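Local coordinates for protein HI1317 (PDB 1JOV) that probably interconverts the alpha and beta anomers of glucose 6-phosphate, acting as a glucose-6-phosphate 1-epimerase, at residues G66-G71 against A91-W96; V161-L166 against K243-E248; I213-H218 against V264-K269. One frame throughout, in Å; residues are numbered along the deposited sequence.

Interaction 1 of 3, residues G66-G71 against A91-W96; sequences GNAIRG and ARIRLW. With SO4 (sulfate ion), chain B.
A68 packs on R92 where these two loops meet. A68 CB sits over one face of the R92 guanidinium, toward its rim, 3.6 Å from R92 CZ. The R92 chain is extended from CG to NE and passes A68 CB along the way. The apolar contact is I93 CG2 on A68 CB, at 4.2 Å; I93 CG2 also lies 3.5 Å from G66 O. No direct hydrogen bond joins the segments. A water does so instead: it accepts from I69 N and donates to R92 O at 2.6 Å.

Hydrogen bonds from both segments gather on a sulfate, probably from the crystallisation liquor. R92 grips it with two, a nearly straight one from NH1 to O1 (2.9 Å) and a slightly bent one from NH2 to O4 (3.0 Å). R70 NH2 gives a third to O3 at 2.6 Å. Y152 OH also bonds R70 NH1, and S234 O bonds R70 NH2. The anion probably eases the repulsion between the two arginines. R92 lies about 6 Å, side chain to side chain, from H150, a predicted active-site residue. An anion held by two arginines beside that site is consistent with a pocket for the phosphate of a sugar phosphate.

Interaction 2 of 3, residues V161-L166 against K243-E248; sequences VEVQGL and KMLCLE
V163 and L245 meet tip to tip at the tightest point of this contact. V163 CG2 lies 3.8 Å from L245 CD2. The same CD2 also touches V161 CG1, at 4.0 Å, so one leucine methyl meets two valines of the facing strand. L245 CG is anti to the backbone N (chi1 178°). V163 uses its other methyl as well: CG1 lies 4.0 Å from L247 CD1, and these two side chains cross obliquely. V163 therefore meets both leucines, one with each branch.

The L166 end is looser. L166 CD1 approaches L247 CD1 only to 4.5 Å, after the strand has ended and the chain has turned at G165. The solvent side lies behind strand 161-164. E162 and Q164 point away from the leucines there and are partly exposed. No hydrogen bond crosses between the segments, and the contact is wholly apolar.

The strand axes are 10.2 Å apart and run nearly parallel, at 8°. This is the spacing of two layers packed face to face, not of neighbours in one sheet. The other side of strand 244-248 carries C246 and E248, and E248 is a predicted active-site residue. Both touch H150, on strand 145-154.

Strand 161-164 is the outermost strand of its sheet and pairs with strand 201-206. Strand 244-251 belongs to the facing sheet, where it lies between strands 145-154 and 222-227.

Interaction 3 of 3, residues I213-H218 against V264-K269; sequences IALHHH and VEISLK
A214 pairs with S267, and H216 with E265, as antiparallel hydrogen-bonded pairs, while the strand axes run 4.5 Å apart at 168°. The two strands are neighbours in a large antiparallel sheet of the beta-sandwich fold of the galactose mutarotase-like family. Each hydrogen-bonded pair is closed by two backbone bonds. H216 N to E265 O is the straightest, at 172° and 2.9 Å. A214 N to S267 O is the shortest, at 2.7 Å. Beside these, the CA-H groups of I213 and L215 approach S267 O and E265 O.

One face carries I213, L215 and H217 with V264, I266 and L268. I266 CG2 is anti to the backbone N and meets two residues of the other strand. It lies 3.7 Å from L215 CD2 and 3.9 Å from I213 CG2. I266 lies alongside each of them, pointing the same way. I213 CG1 reaches L268 CD2 at 3.7 Å. V264 CG2 comes obliquely to the H217 ring, 3.7 Å from ND1. The polar atoms of that buried ring are taken up by T249 at ND1 and N202 at NE2. F153 of strand 145-154 covers I213, L215 and I266 on this face.

The other face carries A214, H216, E265 and S267, and is more polar. H216 and E265 meet across their pair through their CB atoms. H218 CE1 lies over one face of the H216 ring, toward its rim. At the far end, S267 OG sits between its own backbone N and carbonyl carbon (chi1 62°), 3.4 Å from A214 CB.

Interaction 1 is a surface contact between loops, while interaction 2 is fully buried and interaction 3 partly so. Interaction 1 lies on the opposite side of the chain's centre from the other two, about 23 Å from each between centres. Its chemistry is mostly charged and solvent-linked, through arginines, an anion and a water. Interaction 3 holds neighbouring strands within one sheet by backbone bonds. Interaction 2 joins that same sheet to the facing one through side chains alone. Interactions 2 and 3 meet in the interior, where L247 touches both H217 and L215. Interaction 2 holds the predicted active-site E248, while R92 of interaction 1 nears predicted H150 from a loop.

Interaction 1 of 3, residues G66-G71 against A91-W96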
ATOM      1  N   GLY A  66      -2.357   6.845  15.967  1.00 25.74           N
ATOM      2  CA  GLY A  66      -2.064   5.561  16.559  1.00 22.95           C
ATOM      3  C   GLY A  66      -2.846   4.318  16.169  1.00 23.68           C
ATOM      4  O   GLY A  66      -2.532   3.205  16.660  1.00 27.27           O
ATOM      5  N   ASN A  67      -3.857   4.482  15.316  1.00 23.12           N
ATOM      6  CA  ASN A  67      -4.750   3.483  14.791  1.00 28.02           C
ATOM      7  C   ASN A  67      -4.511   3.360  13.253  1.00 22.90           C
ATOM      8  O   ASN A  67      -4.626   4.362  12.567  1.00 22.56           O
ATOM      9  CB  ASN A  67      -6.176   3.997  14.997  1.00 28.34           C
ATOM     10  CG  ASN A  67      -7.210   3.044  14.534  1.00 31.09           C
ATOM     11  OD1 ASN A  67      -7.865   3.288  13.511  1.00 50.58           O
ATOM     12  ND2 ASN A  67      -7.353   1.891  15.231  1.00 36.65           N
ATOM     13  N   ALA A  68      -4.155   2.182  12.853  1.00 28.19           N
ATOM     14  CA  ALA A  68      -3.733   1.932  11.469  1.00 26.83           C
ATOM     15  C   ALA A  68      -4.815   2.355  10.552  1.00 25.79           C
ATOM     16  O   ALA A  68      -6.001   2.085  10.812  1.00 29.06           O
ATOM     17  CB  ALA A  68      -3.365   0.483  11.237  1.00 23.73           C
ATOM     18  N   ILE A  69      -4.467   3.080   9.494  1.00 20.36           N
ATOM     19  CA  ILE A  69      -5.422   3.516   8.516  1.00 20.67           C
ATOM     20  C   ILE A  69      -5.763   2.386   7.567  1.00 22.20           C
ATOM     21  O   ILE A  69      -4.883   1.692   7.058  1.00 20.43           O
ATOM     22  CB  ILE A  69      -4.839   4.737   7.702  1.00 19.63           C
ATOM     23  CG1 ILE A  69      -4.651   5.960   8.633  1.00 21.19           C
ATOM     24  CG2 ILE A  69      -5.633   5.124   6.424  1.00 18.23           C
ATOM     25  CD1 ILE A  69      -3.630   7.011   8.055  1.00 22.16           C
ATOM     26  N   ARG A  70      -7.064   2.180   7.297  1.00 18.91           N
ATOM     27  CA  ARG A  70      -7.585   1.105   6.500  1.00 19.63           C
ATOM     28  C   ARG A  70      -7.661   1.514   5.054  1.00 19.41           C
ATOM     29  O   ARG A  70      -8.631   2.140   4.544  1.00 21.26           O
ATOM     30  CB  ARG A  70      -9.019   0.701   7.007  1.00 23.99           C
ATOM     31  CG  ARG A  70      -9.599  -0.395   6.223  1.00 24.81           C
ATOM     32  CD  ARG A  70      -8.887  -1.794   6.321  1.00 21.56           C
ATOM     33  NE  ARG A  70      -9.032  -2.415   7.641  1.00 22.01           N
ATOM     34  CZ  ARG A  70      -8.324  -3.411   8.117  1.00 26.24           C
ATOM     35  NH1 ARG A  70      -7.447  -4.030   7.322  1.00 25.60           N
ATOM     36  NH2 ARG A  70      -8.531  -3.881   9.372  1.00 28.26           N
ATOM     37  N   GLY A  71      -6.619   1.184   4.292  1.00 20.92           N
ATOM     38  CA  GLY A  71      -6.591   1.564   2.876  1.00 17.78           C
ATOM     39  C   GLY A  71      -5.263   2.097   2.389  1.00 15.62           C
ATOM     40  O   GLY A  71      -4.343   2.236   3.189  1.00 19.64           O
ATOM     41  N   ALA A  91       5.465   0.185  12.279  1.00 18.26           N
ATOM     42  CA  ALA A  91       5.664   1.222  11.308  1.00 19.36           C
ATOM     43  C   ALA A  91       4.382   2.012  10.934  1.00 14.30           C
ATOM     44  O   ALA A  91       4.433   3.219  10.750  1.00 17.03           O
ATOM     45  CB  ALA A  91       6.267   0.627  10.036  1.00 19.43           C
ATOM     46  N   ARG A  92       3.266   1.316  10.837  1.00 14.91           N
ATOM     47  CA  ARG A  92       2.105   1.935  10.246  1.00 13.97           C
ATOM     48  C   ARG A  92       1.287   2.769  11.287  1.00 23.10           C
ATOM     49  O   ARG A  92       0.325   3.442  10.909  1.00 20.83           O
ATOM     50  CB  ARG A  92       1.228   0.838   9.660  1.00 15.72           C
ATOM     51  CG  ARG A  92       0.571  -0.110  10.713  1.00 20.31           C
ATOM     52  CD  ARG A  92      -0.277  -1.113  10.007  1.00 18.18           C
ATOM     53  NE  ARG A  92      -0.866  -2.055  10.992  1.00 21.36           N
ATOM     54  CZ  ARG A  92      -1.980  -2.770  10.822  1.00 23.33           C
ATOM     55  NH1 ARG A  92      -2.670  -2.722   9.718  1.00 26.19           N
ATOM     56  NH2 ARG A  92      -2.353  -3.626  11.820  1.00 25.22           N
ATOM     57  N   ILE A  93       1.711   2.639  12.533  1.00 18.14           N
ATOM     58  CA  ILE A  93       1.144   3.401  13.655  1.00 21.50           C
ATOM     59  C   ILE A  93       2.009   4.460  14.305  1.00 27.92           C
ATOM     60  O   ILE A  93       1.664   4.967  15.385  1.00 27.59           O
ATOM     61  CB  ILE A  93       0.610   2.433  14.707  1.00 19.51           C
ATOM     62  CG1 ILE A  93       1.662   1.502  15.202  1.00 21.91           C
ATOM     63  CG2 ILE A  93      -0.565   1.797  14.101  1.00 26.82           C
ATOM     64  CD1 ILE A  93       1.235   0.678  16.577  1.00 30.62           C
ATOM     65  N   ARG A  94       3.147   4.787  13.683  1.00 17.05           N
ATOM     66  CA  ARG A  94       4.125   5.737  14.166  1.00 14.89           C
ATOM     67  C   ARG A  94       4.267   6.898  13.115  1.00 17.58           C
ATOM     68  O   ARG A  94       3.947   6.692  11.980  1.00 20.54           O
ATOM     69  CB  ARG A  94       5.486   5.104  14.341  1.00 20.50           C
ATOM     70  CG  ARG A  94       5.513   4.056  15.475  1.00 25.05           C
ATOM     71  CD  ARG A  94       6.716   3.003  15.459  1.00 23.25           C
ATOM     72  NE  ARG A  94       8.016   3.648  15.444  1.00 26.86           N
ATOM     73  CZ  ARG A  94       9.154   3.036  15.143  1.00 23.38           C
ATOM     74  NH1 ARG A  94       9.156   1.735  14.806  1.00 20.89           N
ATOM     75  NH2 ARG A  94      10.307   3.742  15.165  1.00 28.15           N
ATOM     76  N   LEU A  95       4.500   8.098  13.587  1.00 17.90           N
ATOM     77  CA  LEU A  95       4.616   9.255  12.719  1.00 19.47           C
ATOM     78  C   LEU A  95       6.003   9.175  12.073  1.00 17.16           C
ATOM     79  O   LEU A  95       7.021   9.037  12.755  1.00 21.57           O
ATOM     80  CB  LEU A  95       4.667  10.598  13.528  1.00 20.18           C
ATOM     81  CG  LEU A  95       3.242  10.962  13.807  1.00 29.46           C
ATOM     82  CD1 LEU A  95       3.185  12.023  14.948  1.00 28.33           C
ATOM     83  CD2 LEU A  95       2.679  11.500  12.558  1.00 29.67           C
ATOM     84  N   TRP A  96       5.997   9.330  10.772  1.00 15.85           N
ATOM     85  CA  TRP A  96       7.247   9.539  10.008  1.00 17.59           C
ATOM     86  C   TRP A  96       7.437  11.042   9.687  1.00 20.02           C
ATOM     87  O   TRP A  96       6.442  11.813   9.710  1.00 20.58           O
ATOM     88  CB  TRP A  96       7.157   8.747   8.724  1.00 16.15           C
ATOM     89  CG  TRP A  96       7.031   7.252   8.884  1.00 13.09           C
ATOM     90  CD1 TRP A  96       6.112   6.484   9.655  1.00 17.96           C
ATOM     91  CD2 TRP A  96       7.792   6.286   8.118  1.00 15.81           C
ATOM     92  NE1 TRP A  96       6.356   5.154   9.439  1.00 19.99           N
ATOM     93  CE2 TRP A  96       7.385   5.020   8.505  1.00 15.74           C
ATOM     94  CE3 TRP A  96       8.838   6.409   7.207  1.00 15.12           C
ATOM     95  CZ2 TRP A  96       7.864   3.855   7.920  1.00 15.40           C
ATOM     96  CZ3 TRP A  96       9.396   5.242   6.617  1.00 16.38           C
ATOM     97  CH2 TRP A  96       8.938   3.954   7.032  1.00 15.95           C
TER
HETATM   98  S   SO4 B 280      -5.452  -5.220  10.519  1.00 53.11           S
HETATM   99  O1  SO4 B 280      -5.160  -4.201   9.530  1.00 39.79           O
HETATM  100  O2  SO4 B 280      -4.692  -6.368  10.127  1.00 43.29           O
HETATM  101  O3  SO4 B 280      -6.894  -5.546  10.580  1.00 45.87           O
HETATM  102  O4  SO4 B 280      -5.127  -4.721  11.829  1.00 39.75           O
HETATM  103  O   HOH W   1      -1.695   4.019   9.363  1.00 22.47           O

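Interaction 2 of 3, residues V161-L166 against K243-E248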
ATOM      1  N   VAL A 161     -13.277  -8.514 -11.416  1.00 35.14           N
ATOM      2  CA  VAL A 161     -11.825  -8.351 -11.504  1.00 38.92           C
ATOM      3  C   VAL A 161     -11.085  -9.675 -11.839  1.00 27.58           C
ATOM      4  O   VAL A 161     -11.473 -10.743 -11.369  1.00 30.25           O
ATOM      5  CB  VAL A 161     -11.280  -7.783 -10.174  1.00 29.05           C
ATOM      6  CG1 VAL A 161      -9.773  -7.936 -10.123  1.00 37.58           C
ATOM      7  CG2 VAL A 161     -11.681  -6.334 -10.007  1.00 31.51           C
ATOM      8  N   GLU A 162      -9.995  -9.605 -12.652  0.50 28.05           N
ATOM      9  CA  GLU A 162      -9.151 -10.791 -12.757  0.50 31.41           C
ATOM     10  C   GLU A 162      -7.768 -10.352 -12.406  0.50 30.20           C
ATOM     11  O   GLU A 162      -7.326  -9.271 -12.786  0.50 33.02           O
ATOM     12  CB  GLU A 162      -9.120 -11.476 -14.134  0.50 21.19           C
ATOM     13  CG  GLU A 162     -10.472 -11.729 -14.784  0.50 49.88           C
ATOM     14  CD  GLU A 162     -10.324 -12.121 -16.257  0.50 30.37           C
ATOM     15  OE1 GLU A 162      -9.318 -12.781 -16.632  0.50 31.03           O
ATOM     16  OE2 GLU A 162     -11.191 -11.755 -17.080  0.50 29.94           O
ATOM     17  N   VAL A 163      -7.077 -11.283 -11.762  1.00 40.52           N
ATOM     18  CA  VAL A 163      -5.724 -11.107 -11.321  1.00 42.05           C
ATOM     19  C   VAL A 163      -4.857 -11.957 -12.252  1.00 40.52           C
ATOM     20  O   VAL A 163      -4.965 -13.179 -12.262  1.00 41.60           O
ATOM     21  CB  VAL A 163      -5.571 -11.560  -9.894  1.00 31.04           C
ATOM     22  CG1 VAL A 163      -4.218 -11.092  -9.454  1.00 40.10           C
ATOM     23  CG2 VAL A 163      -6.615 -10.850  -8.946  1.00 31.12           C
ATOM     24  N   GLN A 164      -4.062 -11.288 -13.051  1.00 33.44           N
ATOM     25  CA  GLN A 164      -3.179 -11.922 -14.008  1.00 35.57           C
ATOM     26  C   GLN A 164      -1.734 -12.027 -13.554  1.00 47.63           C
ATOM     27  O   GLN A 164      -1.209 -11.104 -12.910  1.00 33.89           O
ATOM     28  CB  GLN A 164      -3.178 -11.121 -15.299  1.00 43.18           C
ATOM     29  CG  GLN A 164      -4.548 -10.641 -15.793  1.00 52.07           C
ATOM     30  CD  GLN A 164      -4.464  -9.807 -17.070  1.00 61.58           C
ATOM     31  OE1 GLN A 164      -5.331  -9.919 -17.954  1.00 54.14           O
ATOM     32  NE2 GLN A 164      -3.442  -8.959 -17.168  1.00 49.93           N
ATOM     33  N   GLY A 165      -1.078 -13.139 -13.902  1.00 36.18           N
ATOM     34  CA  GLY A 165       0.344 -13.248 -13.631  1.00 34.30           C
ATOM     35  C   GLY A 165       0.818 -13.909 -12.357  1.00 30.25           C
ATOM     36  O   GLY A 165       2.018 -14.072 -12.179  1.00 34.97           O
ATOM     37  N   LEU A 166      -0.086 -14.350 -11.483  1.00 27.02           N
ATOM     38  CA  LEU A 166       0.370 -15.087 -10.312  1.00 41.87           C
ATOM     39  C   LEU A 166       0.518 -16.607 -10.594  1.00 46.81           C
ATOM     40  O   LEU A 166      -0.004 -17.109 -11.582  1.00 44.93           O
ATOM     41  CB  LEU A 166      -0.573 -14.790  -9.125  1.00 31.58           C
ATOM     42  CG  LEU A 166      -0.473 -13.363  -8.527  1.00 41.75           C
ATOM     43  CD1 LEU A 166      -1.594 -13.124  -7.517  1.00 42.98           C
ATOM     44  CD2 LEU A 166       0.894 -13.154  -7.880  1.00 31.22           C
ATOM     45  N   LYS A 243     -15.207  -3.050  -3.328  1.00 30.74           N
ATOM     46  CA  LYS A 243     -14.547  -2.013  -4.115  1.00 22.54           C
ATOM     47  C   LYS A 243     -13.036  -2.032  -3.916  1.00 28.87           C
ATOM     48  O   LYS A 243     -12.341  -1.100  -4.361  1.00 29.85           O
ATOM     49  CB  LYS A 243     -15.111  -0.612  -3.757  1.00 25.99           C
ATOM     50  CG  LYS A 243     -16.622  -0.430  -4.024  1.00 31.47           C
ATOM     51  CD  LYS A 243     -16.992  -0.094  -5.444  1.00 48.33           C
ATOM     52  CE  LYS A 243     -18.462   0.339  -5.479  1.00 62.61           C
ATOM     53  NZ  LYS A 243     -19.385  -0.567  -4.690  1.00 43.54           N
ATOM     54  N   MET A 244     -12.517  -3.110  -3.348  1.00 26.14           N
ATOM     55  CA  MET A 244     -11.070  -3.166  -3.036  1.00 26.10           C
ATOM     56  C   MET A 244     -10.525  -4.575  -3.293  1.00 29.56           C
ATOM     57  O   MET A 244     -11.255  -5.572  -3.401  1.00 26.61           O
ATOM     58  CB  MET A 244     -10.814  -2.785  -1.596  1.00 22.92           C
ATOM     59  CG  MET A 244     -11.553  -3.613  -0.604  1.00 26.89           C
ATOM     60  SD  MET A 244     -10.832  -5.172  -0.214  1.00 33.55           S
ATOM     61  CE  MET A 244      -9.816  -4.570   1.016  1.00 31.90           C
ATOM     62  N   LEU A 245      -9.221  -4.620  -3.491  1.00 25.38           N
ATOM     63  CA  LEU A 245      -8.490  -5.859  -3.524  1.00 27.80           C
ATOM     64  C   LEU A 245      -7.037  -5.523  -3.142  1.00 22.86           C
ATOM     65  O   LEU A 245      -6.429  -4.608  -3.714  1.00 22.97           O
ATOM     66  CB  LEU A 245      -8.530  -6.475  -4.893  1.00 27.44           C
ATOM     67  CG  LEU A 245      -7.764  -7.768  -5.132  1.00 25.52           C
ATOM     68  CD1 LEU A 245      -8.280  -8.777  -4.097  1.00 32.82           C
ATOM     69  CD2 LEU A 245      -7.977  -8.275  -6.572  1.00 30.05           C
ATOM     70  N   CYS A 246      -6.507  -6.314  -2.232  1.00 19.94           N
ATOM     71  CA  CYS A 246      -5.066  -6.176  -1.899  1.00 22.82           C
ATOM     72  C   CYS A 246      -4.169  -7.158  -2.645  1.00 28.45           C
ATOM     73  O   CYS A 246      -4.407  -8.369  -2.623  1.00 23.06           O
ATOM     74  CB  CYS A 246      -4.889  -6.366  -0.412  1.00 23.78           C
ATOM     75  SG  CYS A 246      -5.528  -4.974   0.564  1.00 23.90           S
ATOM     76  N   LEU A 247      -3.115  -6.624  -3.277  1.00 21.99           N
ATOM     77  CA  LEU A 247      -2.060  -7.398  -3.943  1.00 22.54           C
ATOM     78  C   LEU A 247      -0.776  -6.813  -3.307  1.00 21.42           C
ATOM     79  O   LEU A 247      -0.273  -5.778  -3.760  1.00 21.37           O
ATOM     80  CB  LEU A 247      -2.081  -7.311  -5.459  1.00 22.38           C
ATOM     81  CG  LEU A 247      -1.442  -8.557  -6.068  1.00 28.13           C
ATOM     82  CD1 LEU A 247      -1.747  -8.665  -7.552  1.00 31.19           C
ATOM     83  CD2 LEU A 247       0.067  -8.565  -5.843  1.00 32.62           C
ATOM     84  N   GLU A 248      -0.329  -7.434  -2.248  1.00 18.21           N
ATOM     85  CA  GLU A 248       0.759  -6.970  -1.429  1.00 20.69           C
ATOM     86  C   GLU A 248       2.162  -7.387  -1.881  1.00 23.49           C
ATOM     87  O   GLU A 248       2.420  -8.571  -2.152  1.00 19.42           O
ATOM     88  CB  GLU A 248       0.588  -7.485  -0.011  1.00 18.25           C
ATOM     89  CG  GLU A 248      -0.798  -7.267   0.557  1.00 21.17           C
ATOM     90  CD  GLU A 248      -1.067  -7.954   1.886  1.00 23.29           C
ATOM     91  OE1 GLU A 248      -0.101  -8.254   2.598  1.00 25.57           O
ATOM     92  OE2 GLU A 248      -2.250  -8.185   2.217  1.00 26.10           O
TER

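Interaction 3 of 3, residues I213-H218 against V264-K269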
ATOM      1  N   ILE A 213      -4.702  -2.301 -13.780  1.00 30.82           N
ATOM      2  CA  ILE A 213      -3.672  -1.807 -12.879  1.00 34.65           C
ATOM      3  C   ILE A 213      -2.480  -2.723 -13.050  1.00 19.93           C
ATOM      4  O   ILE A 213      -2.523  -3.892 -12.635  1.00 31.20           O
ATOM      5  CB  ILE A 213      -4.177  -1.793 -11.424  1.00 28.47           C
ATOM      6  CG1 ILE A 213      -5.374  -0.867 -11.242  1.00 27.98           C
ATOM      7  CG2 ILE A 213      -3.060  -1.406 -10.468  1.00 25.49           C
ATOM      8  CD1 ILE A 213      -5.771  -0.645  -9.801  1.00 28.35           C
ATOM      9  N   ALA A 214      -1.407  -2.205 -13.641  1.00 32.32           N
ATOM     10  CA  ALA A 214      -0.226  -3.076 -13.864  1.00 33.53           C
ATOM     11  C   ALA A 214       0.793  -2.907 -12.724  1.00 34.14           C
ATOM     12  O   ALA A 214       1.018  -1.765 -12.323  1.00 33.01           O
ATOM     13  CB  ALA A 214       0.410  -2.722 -15.144  1.00 36.59           C
ATOM     14  N   LEU A 215       1.416  -3.999 -12.264  1.00 30.31           N
ATOM     15  CA  LEU A 215       2.356  -3.905 -11.111  1.00 30.28           C
ATOM     16  C   LEU A 215       3.707  -4.465 -11.463  1.00 34.02           C
ATOM     17  O   LEU A 215       3.797  -5.620 -11.925  1.00 37.51           O
ATOM     18  CB  LEU A 215       1.842  -4.625  -9.862  1.00 25.46           C
ATOM     19  CG  LEU A 215       0.484  -4.154  -9.444  1.00 27.27           C
ATOM     20  CD1 LEU A 215      -0.107  -4.914  -8.391  1.00 27.03           C
ATOM     21  CD2 LEU A 215       0.511  -2.603  -9.220  1.00 25.79           C
ATOM     22  N   HIS A 216       4.758  -3.655 -11.270  1.00 30.01           N
ATOM     23  CA  HIS A 216       6.142  -4.138 -11.446  1.00 35.13           C
ATOM     24  C   HIS A 216       6.825  -4.117 -10.070  1.00 25.81           C
ATOM     25  O   HIS A 216       7.212  -3.022  -9.615  1.00 28.97           O
ATOM     26  CB  HIS A 216       6.888  -3.262 -12.434  1.00 30.40           C
ATOM     27  CG  HIS A 216       8.116  -3.903 -13.009  1.00 57.94           C
ATOM     28  ND1 HIS A 216       8.703  -3.468 -14.180  1.00 67.47           N
ATOM     29  CD2 HIS A 216       8.864  -4.952 -12.582  1.00 63.98           C
ATOM     30  CE1 HIS A 216       9.762  -4.215 -14.446  1.00 73.41           C
ATOM     31  NE2 HIS A 216       9.883  -5.123 -13.492  1.00 56.43           N
ATOM     32  N   HIS A 217       6.925  -5.285  -9.415  1.00 26.68           N
ATOM     33  CA  HIS A 217       7.515  -5.362  -8.071  1.00 25.00           C
ATOM     34  C   HIS A 217       9.061  -5.454  -8.151  1.00 43.84           C
ATOM     35  O   HIS A 217       9.579  -5.854  -9.185  1.00 31.48           O
ATOM     36  CB  HIS A 217       6.977  -6.556  -7.314  1.00 23.19           C
ATOM     37  CG  HIS A 217       5.484  -6.636  -7.307  1.00 24.41           C
ATOM     38  ND1 HIS A 217       4.709  -6.165  -6.251  1.00 32.28           N
ATOM     39  CD2 HIS A 217       4.609  -7.097  -8.244  1.00 25.05           C
ATOM     40  CE1 HIS A 217       3.438  -6.374  -6.526  1.00 29.23           C
ATOM     41  NE2 HIS A 217       3.342  -6.953  -7.737  1.00 30.37           N
ATOM     42  N   HIS A 218       9.777  -5.083  -7.108  1.00 27.48           N
ATOM     43  CA  HIS A 218      11.245  -5.298  -7.062  1.00 25.55           C
ATOM     44  C   HIS A 218      11.634  -5.889  -5.716  1.00 28.15           C
ATOM     45  O   HIS A 218      11.171  -5.436  -4.684  1.00 24.34           O
ATOM     46  CB  HIS A 218      12.038  -4.030  -7.283  1.00 23.39           C
ATOM     47  CG  HIS A 218      11.587  -3.382  -8.583  1.00 33.73           C
ATOM     48  ND1 HIS A 218      12.130  -3.712  -9.804  1.00 57.59           N
ATOM     49  CD2 HIS A 218      10.658  -2.416  -8.817  1.00 41.37           C
ATOM     50  CE1 HIS A 218      11.550  -2.974 -10.748  1.00 54.36           C
ATOM     51  NE2 HIS A 218      10.668  -2.173 -10.172  1.00 57.01           N
ATOM     52  N   VAL A 264       7.461  -1.332  -5.301  1.00 19.00           N
ATOM     53  CA  VAL A 264       6.440  -1.619  -6.311  1.00 19.24           C
ATOM     54  C   VAL A 264       6.242  -0.389  -7.179  1.00 21.45           C
ATOM     55  O   VAL A 264       6.271   0.765  -6.721  1.00 20.31           O
ATOM     56  CB  VAL A 264       5.099  -2.077  -5.690  1.00 20.38           C
ATOM     57  CG1 VAL A 264       4.480  -0.959  -4.874  1.00 18.40           C
ATOM     58  CG2 VAL A 264       4.141  -2.572  -6.775  1.00 23.57           C
ATOM     59  N   GLU A 265       6.056  -0.684  -8.414  1.00 24.79           N
ATOM     60  CA  GLU A 265       5.748   0.344  -9.394  1.00 26.23           C
ATOM     61  C   GLU A 265       4.329   0.066  -9.915  1.00 26.37           C
ATOM     62  O   GLU A 265       4.041  -0.992 -10.476  1.00 27.03           O
ATOM     63  CB  GLU A 265       6.748   0.303 -10.597  1.00 26.43           C
ATOM     64  CG  GLU A 265       6.507   1.381 -11.622  1.00 35.41           C
ATOM     65  CD  GLU A 265       7.374   1.228 -12.913  1.00 32.00           C
ATOM     66  OE1 GLU A 265       8.540   1.684 -12.889  1.00 50.34           O
ATOM     67  OE2 GLU A 265       6.859   0.672 -13.923  1.00 58.02           O
ATOM     68  N   ILE A 266       3.430   1.009  -9.667  1.00 23.71           N
ATOM     69  CA  ILE A 266       2.001   0.981 -10.042  1.00 24.83           C
ATOM     70  C   ILE A 266       1.687   1.860 -11.263  1.00 23.17           C
ATOM     71  O   ILE A 266       2.153   3.003 -11.361  1.00 24.53           O
ATOM     72  CB  ILE A 266       1.133   1.435  -8.832  1.00 25.00           C
ATOM     73  CG1 ILE A 266       1.724   0.909  -7.518  1.00 25.15           C
ATOM     74  CG2 ILE A 266      -0.299   0.953  -9.005  1.00 25.51           C
ATOM     75  CD1 ILE A 266       0.762   0.964  -6.354  1.00 21.29           C
ATOM     76  N   SER A 267       0.881   1.326 -12.192  1.00 29.89           N
ATOM     77  CA  SER A 267       0.544   2.106 -13.386  1.00 30.14           C
ATOM     78  C   SER A 267      -0.803   1.599 -13.893  1.00 23.62           C
ATOM     79  O   SER A 267      -1.292   0.522 -13.463  1.00 26.81           O
ATOM     80  CB  SER A 267       1.618   1.861 -14.450  1.00 29.17           C
ATOM     81  OG  SER A 267       1.547   0.493 -14.730  1.00 36.68           O
ATOM     82  N   LEU A 268      -1.441   2.448 -14.684  1.00 29.06           N
ATOM     83  CA  LEU A 268      -2.724   2.069 -15.321  1.00 29.26           C
ATOM     84  C   LEU A 268      -2.542   1.860 -16.813  1.00 45.16           C
ATOM     85  O   LEU A 268      -1.777   2.576 -17.443  1.00 42.50           O
ATOM     86  CB  LEU A 268      -3.755   3.156 -15.224  1.00 33.46           C
ATOM     87  CG  LEU A 268      -4.303   3.379 -13.840  1.00 33.61           C
ATOM     88  CD1 LEU A 268      -5.267   4.554 -13.870  1.00 31.46           C
ATOM     89  CD2 LEU A 268      -4.965   2.139 -13.386  1.00 37.37           C
ATOM     90  N   LYS A 269      -3.295   0.911 -17.354  1.00 59.04           N
ATOM     91  CA  LYS A 269      -3.389   0.696 -18.803  1.00 61.87           C
ATOM     92  C   LYS A 269      -4.757   0.086 -19.092  1.00 62.16           C
ATOM     93  O   LYS A 269      -5.712   0.251 -18.309  1.00 48.09           O
ATOM     94  CB  LYS A 269      -2.259  -0.197 -19.319  1.00 62.11           C
ATOM     95  CG  LYS A 269      -2.244  -1.623 -18.759  1.00 52.77           C
ATOM     96  CD  LYS A 269      -0.938  -2.327 -19.160  1.00 56.84           C
ATOM     97  CE  LYS A 269      -1.015  -3.841 -18.991  1.00 57.10           C
ATOM     98  NZ  LYS A 269       0.029  -4.531 -19.840  1.00 60.43           N
TER
HETATM   99  O   HOH W   2       9.965  -0.670 -11.965  1.00 46.85           O